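Local coordinates for cycloserine biosynthesis protein DcsG (Streptomyces lavendulae, PDB 6JIL), which catalyses the ATP-dependent cyclisation of O-ureido-D-serine to the antibiotic D-cycloserine, as a magnesium-requiring ligase of the ATP-grasp family, at residues A[252-257]-A[269-274]. Sequence-based numbering, arbitrary orientation.
With MG (magnesium ion), chain I; MG (magnesium ion), chain H; ADP (adenosine-5'-diphosphate), chain G.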
ATOM      1  N   CYS A 252      -1.621   3.534  11.832  1.00 22.71           N
ATOM      2  CA  CYS A 252      -0.404   3.005  11.243  1.00 24.44           C
ATOM      3  C   CYS A 252      -0.431   3.262   9.752  1.00 24.69           C
ATOM      4  O   CYS A 252      -1.494   3.488   9.169  1.00 25.48           O
ATOM      5  CB  CYS A 252      -0.288   1.498  11.494  1.00 24.04           C
ATOM      6  SG  CYS A 252      -1.424   0.502  10.514  1.00 24.36           S
ATOM      7  N   GLY A 253       0.745   3.230   9.141  1.00 22.96           N
ATOM      8  CA  GLY A 253       0.836   3.449   7.716  1.00 19.82           C
ATOM      9  C   GLY A 253       2.254   3.196   7.273  1.00 18.39           C
ATOM     10  O   GLY A 253       3.173   3.219   8.080  1.00 19.06           O
ATOM     11  N   ARG A 254       2.429   2.930   5.990  1.00 17.79           N
ATOM     12  CA  ARG A 254       3.750   2.697   5.451  1.00 19.63           C
ATOM     13  C   ARG A 254       3.852   3.552   4.203  1.00 20.51           C
ATOM     14  O   ARG A 254       2.941   3.561   3.372  1.00 20.86           O
ATOM     15  CB  ARG A 254       3.947   1.222   5.088  1.00 20.25           C
ATOM     16  CG  ARG A 254       5.419   0.836   4.939  1.00 22.50           C
ATOM     17  CD  ARG A 254       5.624  -0.603   4.445  1.00 20.83           C
ATOM     18  NE  ARG A 254       5.354  -0.733   3.021  1.00 21.53           N
ATOM     19  CZ  ARG A 254       4.312  -1.384   2.510  1.00 23.53           C
ATOM     20  NH1 ARG A 254       3.435  -1.974   3.311  1.00 22.04           N
ATOM     21  NH2 ARG A 254       4.141  -1.433   1.194  1.00 23.47           N
ATOM     22  N   VAL A 255       4.953   4.281   4.083  1.00 19.74           N
ATOM     23  CA  VAL A 255       5.181   5.135   2.935  1.00 19.62           C
ATOM     24  C   VAL A 255       6.433   4.628   2.253  1.00 20.91           C
ATOM     25  O   VAL A 255       7.503   4.609   2.860  1.00 20.90           O
ATOM     26  CB  VAL A 255       5.391   6.590   3.371  1.00 20.53           C
ATOM     27  CG1 VAL A 255       5.548   7.482   2.156  1.00 18.43           C
ATOM     28  CG2 VAL A 255       4.216   7.043   4.221  1.00 20.97           C
ATOM     29  N   ASP A 256       6.301   4.201   0.998  1.00 20.65           N
ATOM     30  CA  ASP A 256       7.447   3.686   0.257  1.00 19.69           C
ATOM     31  C   ASP A 256       8.068   4.776  -0.621  1.00 20.16           C
ATOM     32  O   ASP A 256       7.387   5.411  -1.436  1.00 19.02           O
ATOM     33  CB  ASP A 256       7.028   2.473  -0.577  1.00 20.08           C
ATOM     34  CG  ASP A 256       6.319   1.409   0.264  1.00 23.44           C
ATOM     35  OD1 ASP A 256       6.690   1.216   1.448  1.00 19.56           O
ATOM     36  OD2 ASP A 256       5.391   0.758  -0.262  1.00 23.79           O
ATOM     37  N   LEU A 257       9.370   4.981  -0.438  1.00 19.55           N
ATOM     38  CA  LEU A 257      10.118   6.008  -1.157  1.00 20.00           C
ATOM     39  C   LEU A 257      11.171   5.487  -2.110  1.00 18.29           C
ATOM     40  O   LEU A 257      11.781   4.452  -1.866  1.00 19.04           O
ATOM     41  CB  LEU A 257      10.817   6.926  -0.155  1.00 20.12           C
ATOM     42  CG  LEU A 257      10.042   8.042   0.539  1.00 21.66           C
ATOM     43  CD1 LEU A 257       8.608   7.640   0.761  1.00 20.46           C
ATOM     44  CD2 LEU A 257      10.749   8.379   1.847  1.00 17.34           C
ATOM     45  N   GLU A 269       4.562   4.359  -3.404  1.00 17.71           N
ATOM     46  CA  GLU A 269       3.217   3.974  -3.020  1.00 18.16           C
ATOM     47  C   GLU A 269       3.105   4.139  -1.510  1.00 18.76           C
ATOM     48  O   GLU A 269       4.112   4.263  -0.809  1.00 18.13           O
ATOM     49  CB  GLU A 269       2.908   2.528  -3.422  1.00 18.71           C
ATOM     50  CG  GLU A 269       3.535   1.459  -2.546  1.00 18.31           C
ATOM     51  CD  GLU A 269       2.704   0.188  -2.525  1.00 18.53           C
ATOM     52  OE1 GLU A 269       1.484   0.294  -2.290  1.00 17.80           O
ATOM     53  OE2 GLU A 269       3.263  -0.907  -2.735  1.00 17.95           O
HETATM   54  N   MSE A 270       1.874   4.143  -1.018  1.00 19.70           N
HETATM   55  CA  MSE A 270       1.608   4.322   0.400  1.00 21.23           C
HETATM   56  C   MSE A 270       0.461   3.407   0.808  1.00 20.74           C
HETATM   57  O   MSE A 270      -0.538   3.314   0.102  1.00 21.82           O
HETATM   58  CB  MSE A 270       1.251   5.788   0.653  1.00 23.21           C
HETATM   59  CG  MSE A 270       0.562   6.077   1.962  1.00 28.82           C
HETATM   60 SE   MSE A 270       0.095   7.963   2.113  1.00 35.77          SE
HETATM   61  CE  MSE A 270       1.176   8.400   3.642  1.00 34.60           C
ATOM     62  N   GLU A 271       0.614   2.720   1.937  1.00 20.63           N
ATOM     63  CA  GLU A 271      -0.421   1.804   2.426  1.00 20.84           C
ATOM     64  C   GLU A 271      -0.946   2.191   3.804  1.00 19.31           C
ATOM     65  O   GLU A 271      -0.221   2.148   4.804  1.00 18.35           O
ATOM     66  CB  GLU A 271       0.113   0.368   2.434  1.00 20.34           C
ATOM     67  CG  GLU A 271       0.167  -0.243   1.041  1.00 22.73           C
ATOM     68  CD  GLU A 271       0.903  -1.562   1.003  1.00 22.79           C
ATOM     69  OE1 GLU A 271       0.646  -2.427   1.862  1.00 24.56           O
ATOM     70  OE2 GLU A 271       1.742  -1.737   0.106  1.00 23.09           O
ATOM     71  N   LEU A 272      -2.225   2.545   3.846  1.00 18.02           N
ATOM     72  CA  LEU A 272      -2.858   2.981   5.080  1.00 19.41           C
ATOM     73  C   LEU A 272      -3.971   2.077   5.578  1.00 20.38           C
ATOM     74  O   LEU A 272      -4.386   2.176   6.735  1.00 21.98           O
ATOM     75  CB  LEU A 272      -3.411   4.386   4.874  1.00 18.02           C
ATOM     76  CG  LEU A 272      -2.408   5.312   4.190  1.00 16.32           C
ATOM     77  CD1 LEU A 272      -3.035   6.666   3.974  1.00 15.97           C
ATOM     78  CD2 LEU A 272      -1.145   5.417   5.039  1.00 16.05           C
ATOM     79  N   CYS A 273      -4.455   1.198   4.710  1.00 20.99           N
ATOM     80  CA  CYS A 273      -5.545   0.306   5.072  1.00 21.07           C
ATOM     81  C   CYS A 273      -5.076  -1.005   5.672  1.00 20.38           C
ATOM     82  O   CYS A 273      -5.355  -1.280   6.833  1.00 20.21           O
ATOM     83  CB  CYS A 273      -6.414   0.022   3.854  1.00 22.22           C
ATOM     84  SG  CYS A 273      -7.811  -1.039   4.220  1.00 30.05           S
ATOM     85  N   GLU A 274      -4.380  -1.812   4.873  1.00 18.18           N
ATOM     86  CA  GLU A 274      -3.863  -3.104   5.321  1.00 17.43           C
ATOM     87  C   GLU A 274      -2.393  -3.266   4.912  1.00 15.89           C
ATOM     88  O   GLU A 274      -2.049  -4.131   4.111  1.00 15.81           O
ATOM     89  CB  GLU A 274      -4.702  -4.234   4.721  1.00 17.73           C
ATOM     90  CG  GLU A 274      -5.192  -3.976   3.305  1.00 19.37           C
ATOM     91  CD  GLU A 274      -4.080  -3.567   2.357  1.00 23.35           C
ATOM     92  OE1 GLU A 274      -3.554  -2.440   2.500  1.00 24.19           O
ATOM     93  OE2 GLU A 274      -3.726  -4.373   1.471  1.00 25.07           O
TER
HETATM   94 MG    MG I 405       1.403  -2.016  -2.070  1.00 20.36          MG
HETATM   95 MG    MG H 404       5.252  -1.931  -2.916  1.00 22.32          MG
HETATM   96  PB  ADP G 403       2.519  -2.876  -5.246  1.00 15.07           P
HETATM   97  O1B ADP G 403       3.840  -3.151  -4.362  1.00 15.55           O
HETATM   98  O2B ADP G 403       1.410  -2.318  -4.357  1.00 16.24           O
HETATM   99  O3B ADP G 403       2.055  -4.212  -5.867  1.00 14.51           O
HETATM  100  PA  ADP G 403       4.242  -1.053  -6.373  1.00 15.40           P
HETATM  101  O1A ADP G 403       4.058   0.356  -6.712  1.00 18.23           O
HETATM  102  O2A ADP G 403       4.895  -1.124  -4.926  1.00 18.51           O
HETATM  103  O3A ADP G 403       2.787  -1.791  -6.439  1.00 18.34           O
HETATM  104  O5' ADP G 403       5.192  -1.718  -7.489  1.00 19.41           O
HETATM  105  C5' ADP G 403       5.698  -2.963  -7.007  1.00 15.69           C
HETATM  106  C4' ADP G 403       7.212  -3.002  -7.250  1.00 17.85           C
HETATM  107  O4' ADP G 403       7.499  -2.701  -8.635  1.00 18.45           O
HETATM  108  C3' ADP G 403       7.932  -1.959  -6.404  1.00 17.94           C
HETATM  109  O3' ADP G 403       8.306  -2.477  -5.133  1.00 20.88           O
HETATM  110  C2' ADP G 403       9.130  -1.574  -7.275  1.00 19.64           C
HETATM  111  O2' ADP G 403      10.261  -2.413  -7.022  1.00 21.76           O
HETATM  112  C1' ADP G 403       8.590  -1.731  -8.715  1.00 19.75           C
HETATM  113  N9  ADP G 403       8.118  -0.429  -9.267  1.00 19.96           N
HETATM  114  C8  ADP G 403       6.817  -0.032  -9.459  1.00 19.04           C
HETATM  115  N7  ADP G 403       6.774   1.144 -10.012  1.00 16.25           N
HETATM  116  C5  ADP G 403       8.031   1.590 -10.214  1.00 17.79           C
HETATM  117  C6  ADP G 403       8.597   2.664 -10.953  1.00 17.65           C
HETATM  118  N6  ADP G 403       7.793   3.664 -11.479  1.00 15.38           N
HETATM  119  N1  ADP G 403       9.930   2.681 -11.148  1.00 17.83           N
HETATM  120  C2  ADP G 403      10.724   1.720 -10.672  1.00 18.87           C
HETATM  121  N3  ADP G 403      10.238   0.691  -9.981  1.00 18.46           N
HETATM  122  C4  ADP G 403       8.920   0.584  -9.731  1.00 17.97           C
HETATM  123  O   HOH W   1      -4.036   2.886   9.507  1.00 31.54           O
HETATM  124  O   HOH W   2       6.590  -3.815  -3.677  1.00 33.05           O
HETATM  125  O   HOH W   3       6.629  -0.453  -1.767  1.00 24.17           O
HETATM  126  O   HOH W   4      -0.855  -2.143  -2.469  1.00 13.47           O
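The side chains of Arg254 and Glu271 lie side by side and point the same way, with guanidinium and carboxylate planes 88° apart. Arg254 NH2 donates to Glu271 OE2 at 2.7 Å, coming from above the carboxylate plane, while Arg254 NH1 completes the salt bridge with a weak bond to Glu271 OE1. Glu271 OE2 also binds one magnesium ion (2.2 Å), so metal and arginine share this oxygen. Glu269 grips the same ion through both OE1 and OE2, and its OE2 bridges to the second ion at 2.2 Å. ADP O2B ligates the first ion, O1B and O2A the second. Glu269 and Glu271 are the metal-binding glutamate pair of this ATP-grasp site, carried on an outermost strand, 265-271, of the five-stranded antiparallel sheet, in a hairpin with 252-259; Arg254 and Glu271 are probably active-site residues.

Behind this first shell, Arg254 bends at chi3 (76°), turning NE toward Asp256, and NH2 meets the syn lone pair of Asp256 OD2 at 2.9 Å. NH1 is held further by Ser276 O. The backbones of Arg254 and Glu271 form an antiparallel hydrogen-bonded pair, Glu271 N to Arg254 O measuring 2.9 Å. On the opposite face of the sheet, Val255 CG2 touches Met270 CE, a selenomethionine methyl, at 3.4 Å, where Met270 packs on helix 227-244. Just beyond the end of strand 265-271, one water donates to both Leu272 O and, at 2.6 Å, Cys252 O.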